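Local atomic coordinates of glutathione S-transferase (Ceriporiopsis subvermispora, PDB entry 6J3E), a protein that binds glutathione and probably transfers it to electrophilic substrates. Residues Lys18-Asn23 with Ala137-Arg142; Ile74-Thr79 with Asp94-Asp99; Ser120-Arg125 with Phe182-Lys187; Trp214-Lys219 with Lys242-Phe247. One frame throughout, in Å; residues are numbered along the deposited sequence.

Contact 1: residues Lys18-Asn23 with Ala137-Arg142; sequences KAWSPN and AQLNPR. With EDO (1,2-ethanediol), chain D.
At the seam between the thioredoxin-fold N-terminal domain and the helical C-terminal domain, Trp-20, in the loop that leads into helix 22-34, meets Gln-138 and Leu-139 of the turn between helices 109-136 and 141-153. The amide of Gln-138 approaches over one face of the indole: NE2 stands 3.7 Å above the ring plane, offset toward the rim, and lies 3.8 Å from Trp-20 CD2. The amide is inclined to the ring by 62°, so the two planes do not stack. Its polar ends are held from outside the contact, NE2 donating to Thr-135 O near the end of helix 109-136 and OE1 accepting from Ala-14 N. The Gln-138 chain reaches the ring by bending at chi2 (90°). The Leu-139 side chain crosses that of Trp-20 at about a right angle, its CD2 methyl 3.9 Å from Trp-20 CZ2, while Ser-21 CB lies over the opposite face of the indole. In this glutathione S-transferase fold the same loop delivers the first helix of the glutathione-binding domain, and Ser-21, its N-cap, bonds through OG to Thr-24 N. An alanine in place of Trp-20 would probably leave the Gln-138 amide and the Leu-139 methyl without the indole surface that they share, opening a gap between the domains. Three residues after Trp-20, Asn-23 belongs to the glutathione site, which is without its ligand here. An ethanediol occupies part of it: Asn-23 ND2 donates to its O2 over 3.2 Å at 149°, and Lys-26 NZ and Ser-86 OG, also of that site, bond to the same molecule.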
loop_
_atom_site.group_PDB
_atom_site.type_symbol
_atom_site.label_atom_id
_atom_site.label_comp_id
_atom_site.label_asym_id
_atom_site.label_seq_id
_atom_site.Cartn_x
_atom_site.Cartn_y
_atom_site.Cartn_z
ATOM N N LYS A 18 -2.662 31.489 0.377
ATOM C CA LYS A 18 -2.871 30.990 1.732
ATOM C C LYS A 18 -3.235 29.508 1.768
ATOM O O LYS A 18 -3.564 28.983 2.839
ATOM C CB LYS A 18 -3.888 31.840 2.525
ATOM C CG LYS A 18 -5.348 31.618 2.255
ATOM C CD LYS A 18 -6.142 32.915 2.386
ATOM C CE LYS A 18 -6.133 33.416 3.804
ATOM N NZ LYS A 18 -7.250 34.339 4.007
ATOM N N ALA A 19 -3.122 28.806 0.637
ATOM C CA ALA A 19 -3.431 27.380 0.552
ATOM C C ALA A 19 -2.136 26.578 0.587
ATOM O O ALA A 19 -1.302 26.698 -0.316
ATOM C CB ALA A 19 -4.214 27.060 -0.720
ATOM N N TRP A 20 -1.975 25.751 1.618
ATOM C CA TRP A 20 -0.736 25.002 1.814
ATOM C C TRP A 20 -0.937 23.528 2.144
ATOM O O TRP A 20 -0.002 22.750 1.949
ATOM C CB TRP A 20 0.073 25.632 2.949
ATOM C CG TRP A 20 -0.680 25.511 4.210
ATOM C CD1 TRP A 20 -1.589 26.398 4.710
ATOM C CD2 TRP A 20 -0.657 24.403 5.114
ATOM N NE1 TRP A 20 -2.111 25.921 5.885
ATOM C CE2 TRP A 20 -1.559 24.696 6.152
ATOM C CE3 TRP A 20 0.055 23.200 5.156
ATOM C CZ2 TRP A 20 -1.777 23.825 7.210
ATOM C CZ3 TRP A 20 -0.166 22.338 6.203
ATOM C CH2 TRP A 20 -1.071 22.653 7.215
ATOM N N SER A 21 -2.094 23.114 2.652
ATOM C CA SER A 21 -2.220 21.808 3.295
ATOM C C SER A 21 -2.088 20.676 2.284
ATOM O O SER A 21 -2.593 20.778 1.161
ATOM C CB SER A 21 -3.563 21.693 4.018
ATOM O OG SER A 21 -3.891 20.344 4.275
ATOM N N PRO A 22 -1.440 19.573 2.657
ATOM C CA PRO A 22 -1.423 18.429 1.744
ATOM C C PRO A 22 -2.785 17.775 1.631
ATOM O O PRO A 22 -3.217 17.428 0.520
ATOM C CB PRO A 22 -0.365 17.502 2.370
ATOM C CG PRO A 22 -0.366 17.845 3.812
ATOM C CD PRO A 22 -0.697 19.307 3.904
ATOM N N ASN A 23 -3.487 17.616 2.757
ATOM C CA ASN A 23 -4.792 16.965 2.733
ATOM C C ASN A 23 -5.808 17.792 1.960
ATOM O O ASN A 23 -6.594 17.243 1.178
ATOM C CB ASN A 23 -5.280 16.714 4.160
ATOM C CG ASN A 23 -4.270 15.955 4.984
ATOM O OD1 ASN A 23 -3.463 16.549 5.692
ATOM N ND2 ASN A 23 -4.294 14.637 4.882
ATOM N N ALA A 137 5.849 26.965 11.242
ATOM C CA ALA A 137 6.455 28.277 11.073
ATOM C C ALA A 137 5.707 29.169 10.099
ATOM O O ALA A 137 6.051 30.349 9.994
ATOM C CB ALA A 137 7.904 28.125 10.593
ATOM N N GLN A 138 4.724 28.659 9.361
ATOM C CA GLN A 138 3.982 29.515 8.445
ATOM C C GLN A 138 2.504 29.582 8.794
ATOM O O GLN A 138 1.711 30.123 8.011
ATOM C CB GLN A 138 4.175 29.064 6.994
ATOM C CG GLN A 138 3.783 27.631 6.716
ATOM C CD GLN A 138 2.339 27.499 6.309
ATOM O OE1 GLN A 138 1.901 28.074 5.298
ATOM N NE2 GLN A 138 1.578 26.738 7.091
ATOM N N LEU A 139 2.123 29.076 9.958
ATOM C CA LEU A 139 0.739 29.170 10.406
ATOM C C LEU A 139 0.458 30.522 11.054
ATOM O O LEU A 139 1.333 31.126 11.684
ATOM C CB LEU A 139 0.419 28.052 11.399
ATOM C CG LEU A 139 0.349 26.661 10.774
ATOM C CD1 LEU A 139 0.176 25.590 11.838
ATOM C CD2 LEU A 139 -0.772 26.626 9.739
ATOM N N ASN A 140 -0.776 31.003 10.869
ATOM C CA ASN A 140 -1.279 32.133 11.640
ATOM C C ASN A 140 -1.141 31.838 13.131
ATOM O O ASN A 140 -1.244 30.686 13.556
ATOM C CB ASN A 140 -2.748 32.416 11.317
ATOM C CG ASN A 140 -2.941 32.998 9.944
ATOM O OD1 ASN A 140 -2.071 33.698 9.432
ATOM N ND2 ASN A 140 -4.086 32.707 9.330
ATOM N N PRO A 141 -0.944 32.866 13.943
ATOM C CA PRO A 141 -0.666 32.650 15.380
ATOM C C PRO A 141 -1.647 31.740 16.126
ATOM O O PRO A 141 -1.209 30.928 16.951
ATOM C CB PRO A 141 -0.691 34.079 15.931
ATOM C CG PRO A 141 -0.268 34.929 14.762
ATOM C CD PRO A 141 -0.806 34.273 13.533
ATOM N N ARG A 142 -2.958 31.839 15.876
ATOM C CA ARG A 142 -3.896 30.972 16.594
ATOM C C ARG A 142 -3.682 29.498 16.235
ATOM O O ARG A 142 -3.684 28.627 17.117
ATOM C CB ARG A 142 -5.342 31.398 16.309
ATOM C CG ARG A 142 -5.729 32.819 16.745
ATOM C CD ARG A 142 -7.254 32.966 16.863
ATOM N NE ARG A 142 -7.811 31.892 17.689
ATOM C CZ ARG A 142 -8.729 31.022 17.286
ATOM N NH1 ARG A 142 -9.253 31.107 16.065
ATOM N NH2 ARG A 142 -9.131 30.075 18.121
HETATM C C1 EDO D . -8.386 14.090 5.588
HETATM O O1 EDO D . -7.397 14.231 6.621
HETATM C C2 EDO D . -7.828 13.206 4.482
HETATM O O2 EDO D . -7.113 14.022 3.554
#

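Contact 2: residues Ile74-Thr79 with Asp94-Asp99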
loop_
_atom_site.group_PDB
_atom_site.type_symbol
_atom_site.label_atom_id
_atom_site.label_comp_id
_atom_site.label_asym_id
_atom_site.label_seq_id
_atom_site.Cartn_x
_atom_site.Cartn_y
_atom_site.Cartn_z
ATOM N N ILE A 74 -16.135 19.284 2.629
ATOM C CA ILE A 74 -16.986 20.056 1.730
ATOM C C ILE A 74 -18.436 19.923 2.172
ATOM O O ILE A 74 -18.856 18.880 2.684
ATOM C CB ILE A 74 -16.845 19.649 0.246
ATOM C CG1 ILE A 74 -17.234 18.186 0.035
ATOM C CG2 ILE A 74 -15.450 19.960 -0.260
ATOM C CD1 ILE A 74 -17.465 17.842 -1.419
ATOM N N HIS A 75 -19.201 21.003 1.984
ATOM C CA HIS A 75 -20.654 20.961 2.088
ATOM C C HIS A 75 -21.259 21.353 0.751
ATOM O O HIS A 75 -20.929 22.410 0.195
ATOM C CB HIS A 75 -21.218 21.869 3.179
ATOM C CG HIS A 75 -22.712 21.916 3.168
ATOM N ND1 HIS A 75 -23.485 20.847 3.565
ATOM C CD2 HIS A 75 -23.577 22.869 2.742
ATOM C CE1 HIS A 75 -24.762 21.146 3.407
ATOM N NE2 HIS A 75 -24.844 22.371 2.917
ATOM N N ASP A 76 -22.143 20.490 0.246
ATOM C CA ASP A 76 -22.759 20.620 -1.069
ATOM C C ASP A 76 -24.210 21.018 -0.871
ATOM O O ASP A 76 -25.064 20.148 -0.639
ATOM C CB ASP A 76 -22.658 19.304 -1.847
ATOM C CG ASP A 76 -23.097 19.446 -3.296
ATOM O OD1 ASP A 76 -23.397 20.592 -3.706
ATOM O OD2 ASP A 76 -23.117 18.429 -4.033
ATOM N N PRO A 77 -24.541 22.312 -0.919
ATOM C CA PRO A 77 -25.940 22.709 -0.703
ATOM C C PRO A 77 -26.875 22.118 -1.746
ATOM O O PRO A 77 -28.043 21.841 -1.438
ATOM C CB PRO A 77 -25.878 24.242 -0.762
ATOM C CG PRO A 77 -24.691 24.532 -1.604
ATOM C CD PRO A 77 -23.695 23.454 -1.309
ATOM N N SER A 78 -26.378 21.876 -2.965
ATOM C CA SER A 78 -27.162 21.164 -3.970
ATOM C C SER A 78 -27.705 19.842 -3.441
ATOM O O SER A 78 -28.730 19.350 -3.919
ATOM C CB SER A 78 -26.305 20.909 -5.209
ATOM O OG SER A 78 -26.170 19.515 -5.431
ATOM N N THR A 79 -27.044 19.253 -2.449
ATOM C CA THR A 79 -27.445 17.958 -1.934
ATOM C C THR A 79 -27.709 17.943 -0.444
ATOM O O THR A 79 -28.343 16.999 0.042
ATOM C CB THR A 79 -26.375 16.910 -2.247
ATOM O OG1 THR A 79 -26.918 15.607 -2.052
ATOM C CG2 THR A 79 -25.218 17.077 -1.326
ATOM N N ASP A 94 -17.192 11.943 -7.621
ATOM C CA ASP A 94 -17.418 11.002 -8.725
ATOM C C ASP A 94 -18.899 10.667 -8.851
ATOM O O ASP A 94 -19.469 10.690 -9.943
ATOM C CB ASP A 94 -16.631 9.697 -8.510
ATOM C CG ASP A 94 -15.230 9.702 -9.129
ATOM O OD1 ASP A 94 -14.791 10.738 -9.680
ATOM O OD2 ASP A 94 -14.550 8.640 -9.033
ATOM N N LYS A 95 -19.531 10.345 -7.724
ATOM C CA LYS A 95 -20.859 9.754 -7.729
ATOM C C LYS A 95 -21.954 10.809 -7.845
ATOM O O LYS A 95 -23.037 10.527 -8.365
ATOM C CB LYS A 95 -21.032 8.898 -6.467
ATOM C CG LYS A 95 -22.430 8.873 -5.886
ATOM C CD LYS A 95 -22.394 8.733 -4.375
ATOM C CE LYS A 95 -23.748 9.081 -3.750
ATOM N NZ LYS A 95 -23.638 9.287 -2.274
ATOM N N THR A 96 -21.688 12.029 -7.416
ATOM C CA THR A 96 -22.721 13.050 -7.474
ATOM C C THR A 96 -22.666 13.857 -8.768
ATOM O O THR A 96 -23.705 14.347 -9.224
ATOM C CB THR A 96 -22.604 13.946 -6.231
ATOM O OG1 THR A 96 -22.772 13.135 -5.063
ATOM C CG2 THR A 96 -23.652 15.056 -6.212
ATOM N N TYR A 97 -21.493 13.971 -9.394
ATOM C CA TYR A 97 -21.313 14.750 -10.620
ATOM C C TYR A 97 -20.745 13.837 -11.692
ATOM O O TYR A 97 -19.620 14.038 -12.162
ATOM C CB TYR A 97 -20.417 15.959 -10.378
ATOM C CG TYR A 97 -21.026 16.849 -9.336
ATOM C CD1 TYR A 97 -20.728 16.695 -7.992
ATOM C CD2 TYR A 97 -21.961 17.805 -9.689
ATOM C CE1 TYR A 97 -21.320 17.498 -7.041
ATOM C CE2 TYR A 97 -22.552 18.611 -8.739
ATOM C CZ TYR A 97 -22.241 18.449 -7.421
ATOM O OH TYR A 97 -22.865 19.264 -6.502
ATOM N N PRO A 98 -21.522 12.842 -12.122
ATOM C CA PRO A 98 -20.965 11.772 -12.966
ATOM C C PRO A 98 -20.524 12.239 -14.328
ATOM O O PRO A 98 -19.774 11.513 -14.993
ATOM C CB PRO A 98 -22.131 10.785 -13.080
ATOM C CG PRO A 98 -23.334 11.666 -12.991
ATOM C CD PRO A 98 -22.978 12.709 -11.955
ATOM N N ASP A 99 -20.956 13.416 -14.771
ATOM C CA ASP A 99 -20.546 13.927 -16.070
ATOM C C ASP A 99 -19.216 14.676 -16.027
ATOM O O ASP A 99 -18.784 15.194 -17.065
ATOM C CB ASP A 99 -21.642 14.831 -16.656
ATOM C CG ASP A 99 -22.916 14.057 -17.003
ATOM O OD1 ASP A 99 -22.821 12.918 -17.497
ATOM O OD2 ASP A 99 -24.018 14.595 -16.771
#
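Asp-76 and Tyr-97 face each other because of their first torsions: the Asp-76 carboxylate extends opposite its own backbone N (chi1 -171°), and the Tyr-97 ring turns back beside its backbone N (chi1 -60°), the two side chains arriving from opposite directions. Tyr-97 OH donates to Asp-76 OD2 over 2.6 Å. The hydroxyl meets the carboxylate on its syn side, 22° out of plane, and OD2 lies at the edge of the phenol ring, near the ring plane. Tyr-92 OH also bonds to OD2, so two tyrosine hydroxyls grip one oxygen of this buried carboxylate, which would probably help to stabilise its negative charge. The other oxygen, Asp-76 OD1, receives a weak bond from Ser-78 N at 3.3 Å, an Asx turn nested in the beta turn that Thr-79 N closes onto Asp-76 O at 2.8 Å. Thr-96 adds its CG2 methyl, 4.1 Å from Asp-76 OD2. The turn leaves strand 73-76 toward strand 81-84, one of the two edge strands of the four-stranded sheet; helix 86-96 then packs Ile-89, Tyr-92 and Leu-93 against Ile-74, and Tyr-97, the first residue past its end, ties that end back to the hairpin.

Contact 3: residues Ser120-Arg125 with Phe182-Lys187; sequences SEAIVR and FGQIAK
Apolar contact carries most of this helix pair, and Ile-123 is at its centre. Its CD1 methyl sits over one face of the Phe-182 ring in a CH-pi contact, 4.1 Å from the ring centroid and 20° off the normal. The other branch, Ile-123 CG2, lies 4.0 Å from Phe-182 CZ, so both arms of the isoleucine touch the ring. Purely aliphatic packing follows one turn along, where Ile-185 CD1 lies 3.8 Å from Ile-123 CG1. A glycine in place of Ile-123 would probably leave that ring face and the Ile-185 methyl without a partner and open a gap between the helices. A polar group meets an apolar one at the margin: the extended Gln-184 side chain brings OE1 to 4.0 Å from Ala-122 CB, and Phe-117 of the second subunit packs on both residues. Helix 109-136 widens into a pi-type turn at 120-124, and its local axis passes that of segment 182-187 at 9.4 Å, the directions 139° apart. Around the pair, Trp-240 and Phe-232 meet the Phe-182 ring edge-to-face, while helix 206-222 lays Val-215 on Phe-182 and Ile-211 on Ile-185.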
loop_
_atom_site.group_PDB
_atom_site.type_symbol
_atom_site.label_atom_id
_atom_site.label_comp_id
_atom_site.label_asym_id
_atom_site.label_seq_id
_atom_site.Cartn_x
_atom_site.Cartn_y
_atom_site.Cartn_z
ATOM N N SER A 120 0.637 6.305 2.479
ATOM C CA SER A 120 0.817 6.797 3.841
ATOM C C SER A 120 2.006 6.123 4.500
ATOM O O SER A 120 2.807 6.775 5.176
ATOM C CB SER A 120 -0.452 6.569 4.667
ATOM O OG SER A 120 -1.460 7.518 4.346
ATOM N N GLU A 121 2.139 4.814 4.316
ATOM C CA GLU A 121 3.285 4.120 4.882
ATOM C C GLU A 121 4.589 4.589 4.253
ATOM O O GLU A 121 5.579 4.776 4.959
ATOM C CB GLU A 121 3.130 2.611 4.716
ATOM C CG GLU A 121 2.309 1.994 5.821
ATOM C CD GLU A 121 2.677 2.557 7.181
ATOM O OE1 GLU A 121 3.849 2.397 7.592
ATOM O OE2 GLU A 121 1.796 3.164 7.827
ATOM N N ALA A 122 4.616 4.790 2.932
ATOM C CA ALA A 122 5.886 5.100 2.279
ATOM C C ALA A 122 6.281 6.571 2.389
ATOM O O ALA A 122 7.474 6.874 2.472
ATOM C CB ALA A 122 5.847 4.701 0.805
ATOM N N ILE A 123 5.324 7.495 2.379
ATOM C CA ILE A 123 5.603 8.924 2.234
ATOM C C ILE A 123 5.305 9.683 3.520
ATOM O O ILE A 123 6.192 10.319 4.097
ATOM C CB ILE A 123 4.815 9.524 1.047
ATOM C CG1 ILE A 123 5.179 8.828 -0.269
ATOM C CG2 ILE A 123 5.021 11.009 0.955
ATOM C CD1 ILE A 123 6.651 8.506 -0.397
ATOM N N VAL A 124 4.061 9.615 3.993
ATOM C CA VAL A 124 3.540 10.622 4.911
ATOM C C VAL A 124 4.354 10.667 6.188
ATOM O O VAL A 124 4.690 11.752 6.683
ATOM C CB VAL A 124 2.052 10.362 5.199
ATOM C CG1 VAL A 124 1.587 11.170 6.412
ATOM C CG2 VAL A 124 1.220 10.713 3.988
ATOM N N ARG A 125 4.699 9.502 6.742
ATOM C CA ARG A 125 5.480 9.504 7.973
ATOM C C ARG A 125 6.934 9.885 7.735
ATOM O O ARG A 125 7.589 10.372 8.660
ATOM C CB ARG A 125 5.402 8.148 8.652
ATOM C CG ARG A 125 4.049 7.515 8.523
ATOM C CD ARG A 125 4.177 6.013 8.560
ATOM N NE ARG A 125 4.705 5.556 9.842
ATOM C CZ ARG A 125 5.148 4.324 10.054
ATOM N NH1 ARG A 125 5.619 3.971 11.247
ATOM N NH2 ARG A 125 5.138 3.440 9.059
ATOM N N PHE A 182 9.742 8.045 -2.106
ATOM C CA PHE A 182 9.353 8.344 -3.475
ATOM C C PHE A 182 9.978 7.376 -4.478
ATOM O O PHE A 182 9.424 7.196 -5.560
ATOM C CB PHE A 182 9.711 9.783 -3.817
ATOM C CG PHE A 182 8.768 10.768 -3.237
ATOM C CD1 PHE A 182 8.933 11.209 -1.931
ATOM C CD2 PHE A 182 7.685 11.234 -3.982
ATOM C CE1 PHE A 182 8.046 12.108 -1.383
ATOM C CE2 PHE A 182 6.789 12.136 -3.440
ATOM C CZ PHE A 182 6.970 12.571 -2.142
ATOM N N GLY A 183 11.101 6.743 -4.136
ATOM C CA GLY A 183 11.698 5.772 -5.032
ATOM C C GLY A 183 10.845 4.535 -5.186
ATOM O O GLY A 183 10.867 3.883 -6.234
ATOM N N GLN A 184 10.082 4.194 -4.154
ATOM C CA GLN A 184 9.137 3.106 -4.294
ATOM C C GLN A 184 7.977 3.513 -5.183
ATOM O O GLN A 184 7.464 2.698 -5.959
ATOM C CB GLN A 184 8.632 2.674 -2.929
ATOM C CG GLN A 184 9.723 2.258 -2.008
ATOM C CD GLN A 184 9.199 2.147 -0.605
ATOM O OE1 GLN A 184 9.456 3.010 0.244
ATOM N NE2 GLN A 184 8.435 1.088 -0.344
ATOM N N ILE A 185 7.537 4.766 -5.091
ATOM C CA ILE A 185 6.461 5.173 -5.981
ATOM C C ILE A 185 6.940 5.091 -7.421
ATOM O O ILE A 185 6.250 4.537 -8.288
ATOM C CB ILE A 185 5.945 6.579 -5.632
ATOM C CG1 ILE A 185 5.508 6.650 -4.169
ATOM C CG2 ILE A 185 4.742 6.940 -6.525
ATOM C CD1 ILE A 185 4.683 7.906 -3.871
ATOM N N ALA A 186 8.156 5.583 -7.681
ATOM C CA ALA A 186 8.705 5.538 -9.028
ATOM C C ALA A 186 8.755 4.111 -9.548
ATOM O O ALA A 186 8.333 3.846 -10.678
ATOM C CB ALA A 186 10.092 6.178 -9.061
ATOM N N LYS A 187 9.219 3.171 -8.719
ATOM C CA LYS A 187 9.247 1.774 -9.136
ATOM C C LYS A 187 7.834 1.239 -9.381
ATOM O O LYS A 187 7.604 0.522 -10.361
ATOM C CB LYS A 187 10.010 0.930 -8.107
ATOM C CG LYS A 187 11.529 0.830 -8.379
ATOM C CD LYS A 187 11.816 0.669 -9.909
ATOM C CE LYS A 187 12.950 -0.319 -10.231
ATOM N NZ LYS A 187 12.808 -0.927 -11.601
#

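Contact 4: residues Trp214-Lys219 with Lys242-Phe247; sequences WVIWVK and KQLALF
Leu-244 of helix 235-247 pushes into the side chains of Val-215, Ile-216 and Lys-219 on helix 206-222, two helices of the all-helical C-terminal domain of the glutathione S-transferase fold. The local axes pass at 10.7 Å and lie 101° apart, nearly perpendicular, and between the two segments Leu-244 makes all the close contacts from its helix. Leu-244 holds CG beside its backbone N (chi1 -86°), which directs the fork of the side chain at the partner helix. Leu-244 CD1 lies 3.9 Å from Val-215 CG1, the branch of that valine that stands opposite its own backbone N. Ile-216 CD1 sits near both methyls of the fork, 3.9 Å from Leu-244 CD2 and 4.0 Å from Leu-244 CD1. Ile-216 does not point straight at Leu-244 from its backbone; it arrives by folding its terminal methyl back through chi2 (57°). All three contacts are oblique. Residues 215, 216 and 219 are spaced as neighbours on one helical surface, and Trp-229 of helix 227-232 packs on Val-215, Lys-219 and Leu-244, closing round the same leucine. Lys-219 contributes only carbon here. With every torsion close to 180°, its chain runs straight past the leucine fork, and its CD methylene comes within 3.6 Å of Leu-244 CD1.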
loop_
_atom_site.group_PDB
_atom_site.type_symbol
_atom_site.label_atom_id
_atom_site.label_comp_id
_atom_site.label_asym_id
_atom_site.label_seq_id
_atom_site.Cartn_x
_atom_site.Cartn_y
_atom_site.Cartn_z
ATOM N N TRP A 214 0.568 16.045 -1.874
ATOM C CA TRP A 214 1.607 16.101 -0.863
ATOM C C TRP A 214 2.854 16.786 -1.403
ATOM O O TRP A 214 3.551 17.467 -0.646
ATOM C CB TRP A 214 1.905 14.691 -0.340
ATOM C CG TRP A 214 0.781 14.149 0.488
ATOM C CD1 TRP A 214 -0.377 13.566 0.027
ATOM C CD2 TRP A 214 0.678 14.159 1.919
ATOM N NE1 TRP A 214 -1.189 13.220 1.084
ATOM C CE2 TRP A 214 -0.569 13.572 2.256
ATOM C CE3 TRP A 214 1.508 14.610 2.948
ATOM C CZ2 TRP A 214 -0.997 13.424 3.584
ATOM C CZ3 TRP A 214 1.085 14.460 4.260
ATOM C CH2 TRP A 214 -0.162 13.873 4.567
ATOM N N VAL A 215 3.126 16.656 -2.704
ATOM C CA VAL A 215 4.328 17.268 -3.258
ATOM C C VAL A 215 4.182 18.781 -3.298
ATOM O O VAL A 215 5.128 19.509 -2.976
ATOM C CB VAL A 215 4.652 16.684 -4.646
ATOM C CG1 VAL A 215 5.779 17.467 -5.309
ATOM C CG2 VAL A 215 5.061 15.253 -4.502
ATOM N N ILE A 216 2.994 19.282 -3.651
ATOM C CA ILE A 216 2.808 20.734 -3.694
ATOM C C ILE A 216 2.927 21.323 -2.294
ATOM O O ILE A 216 3.374 22.466 -2.123
ATOM C CB ILE A 216 1.471 21.108 -4.376
ATOM C CG1 ILE A 216 1.554 22.517 -4.941
ATOM C CG2 ILE A 216 0.283 21.041 -3.418
ATOM C CD1 ILE A 216 2.685 22.703 -5.900
ATOM N N TRP A 217 2.563 20.544 -1.271
ATOM C CA TRP A 217 2.796 20.941 0.115
ATOM C C TRP A 217 4.278 21.144 0.372
ATOM O O TRP A 217 4.692 22.141 0.977
ATOM C CB TRP A 217 2.222 19.869 1.051
ATOM C CG TRP A 217 2.473 20.040 2.528
ATOM C CD1 TRP A 217 2.397 21.200 3.260
ATOM C CD2 TRP A 217 2.838 19.007 3.456
ATOM N NE1 TRP A 217 2.669 20.942 4.576
ATOM C CE2 TRP A 217 2.945 19.609 4.727
ATOM C CE3 TRP A 217 3.065 17.626 3.338
ATOM C CZ2 TRP A 217 3.272 18.883 5.868
ATOM C CZ3 TRP A 217 3.401 16.910 4.467
ATOM C CH2 TRP A 217 3.493 17.538 5.721
ATOM N N VAL A 218 5.096 20.189 -0.070
ATOM C CA VAL A 218 6.538 20.302 0.120
ATOM C C VAL A 218 7.068 21.505 -0.633
ATOM O O VAL A 218 7.922 22.247 -0.131
ATOM C CB VAL A 218 7.226 19.003 -0.330
ATOM C CG1 VAL A 218 8.733 19.172 -0.335
ATOM C CG2 VAL A 218 6.810 17.852 0.566
ATOM N N LYS A 219 6.559 21.723 -1.850
ATOM C CA LYS A 219 7.080 22.799 -2.680
ATOM C C LYS A 219 6.707 24.149 -2.103
ATOM O O LYS A 219 7.553 25.046 -2.010
ATOM C CB LYS A 219 6.564 22.679 -4.114
ATOM C CG LYS A 219 7.043 23.807 -5.031
ATOM C CD LYS A 219 6.486 23.670 -6.456
ATOM C CE LYS A 219 7.099 24.686 -7.412
ATOM N NZ LYS A 219 6.673 24.475 -8.813
ATOM N N LYS A 242 7.702 16.713 -12.965
ATOM C CA LYS A 242 6.863 16.563 -14.147
ATOM C C LYS A 242 5.393 16.393 -13.777
ATOM O O LYS A 242 4.511 16.986 -14.416
ATOM C CB LYS A 242 7.373 15.392 -14.987
ATOM C CG LYS A 242 8.821 15.601 -15.415
ATOM C CD LYS A 242 9.411 14.417 -16.146
ATOM C CE LYS A 242 10.882 14.682 -16.488
ATOM N NZ LYS A 242 11.581 13.453 -16.965
ATOM N N GLN A 243 5.097 15.621 -12.733
ATOM C CA GLN A 243 3.709 15.542 -12.298
ATOM C C GLN A 243 3.186 16.901 -11.877
ATOM O O GLN A 243 2.042 17.252 -12.187
ATOM C CB GLN A 243 3.561 14.551 -11.162
ATOM C CG GLN A 243 3.701 13.154 -11.656
ATOM C CD GLN A 243 3.777 12.181 -10.532
ATOM O OE1 GLN A 243 4.304 12.500 -9.468
ATOM N NE2 GLN A 243 3.279 10.973 -10.757
ATOM N N LEU A 244 4.004 17.677 -11.161
ATOM C CA LEU A 244 3.587 19.021 -10.791
ATOM C C LEU A 244 3.231 19.826 -12.031
ATOM O O LEU A 244 2.177 20.469 -12.086
ATOM C CB LEU A 244 4.689 19.713 -9.989
ATOM C CG LEU A 244 4.670 19.438 -8.489
ATOM C CD1 LEU A 244 5.470 20.487 -7.739
ATOM C CD2 LEU A 244 3.247 19.442 -8.037
ATOM N N ALA A 245 4.080 19.756 -13.060
ATOM C CA ALA A 245 3.824 20.521 -14.276
ATOM C C ALA A 245 2.530 20.080 -14.941
ATOM O O ALA A 245 1.726 20.914 -15.378
ATOM C CB ALA A 245 4.998 20.381 -15.241
ATOM N N LEU A 246 2.305 18.768 -15.010
ATOM C CA LEU A 246 1.096 18.250 -15.632
ATOM C C LEU A 246 -0.166 18.798 -14.985
ATOM O O LEU A 246 -1.194 18.953 -15.659
ATOM C CB LEU A 246 1.102 16.729 -15.553
ATOM C CG LEU A 246 1.942 16.004 -16.596
ATOM C CD1 LEU A 246 2.002 14.530 -16.233
ATOM C CD2 LEU A 246 1.337 16.213 -17.982
ATOM N N PHE A 247 -0.112 19.085 -13.687
ATOM C CA PHE A 247 -1.268 19.540 -12.934
ATOM C C PHE A 247 -1.303 21.045 -12.754
ATOM O O PHE A 247 -2.276 21.560 -12.194
ATOM C CB PHE A 247 -1.301 18.864 -11.555
ATOM C CG PHE A 247 -1.769 17.443 -11.600
ATOM C CD1 PHE A 247 -0.868 16.408 -11.777
ATOM C CD2 PHE A 247 -3.128 17.143 -11.489
ATOM C CE1 PHE A 247 -1.307 15.093 -11.837
ATOM C CE2 PHE A 247 -3.583 15.825 -11.556
ATOM C CZ PHE A 247 -2.670 14.798 -11.730
#

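Overall arrangement
Contacts 1, 3 and 4 are buried, whereas contact 2 is partly buried and lies farthest from the chain's centre. The chemistry follows: contact 2, within the thioredoxin-like domain, depends on a hydrogen-bonded carboxylate; contacts 3 and 4 join helices of the C-terminal domain, contact 3 mainly through aliphatic and aromatic packing and contact 4 through aliphatic packing alone; and contact 1, bridging the two domains, sets an amide and a methyl against an indole. Contacts 3 and 4 touch through Phe-182 with Val-215 and Val-124 with Trp-214. Contacts 1 and 4 meet where Pro-22 packs on Trp-214 and Trp-217, so helix 206-222 links all three. Contact 3 alone reaches the second subunit.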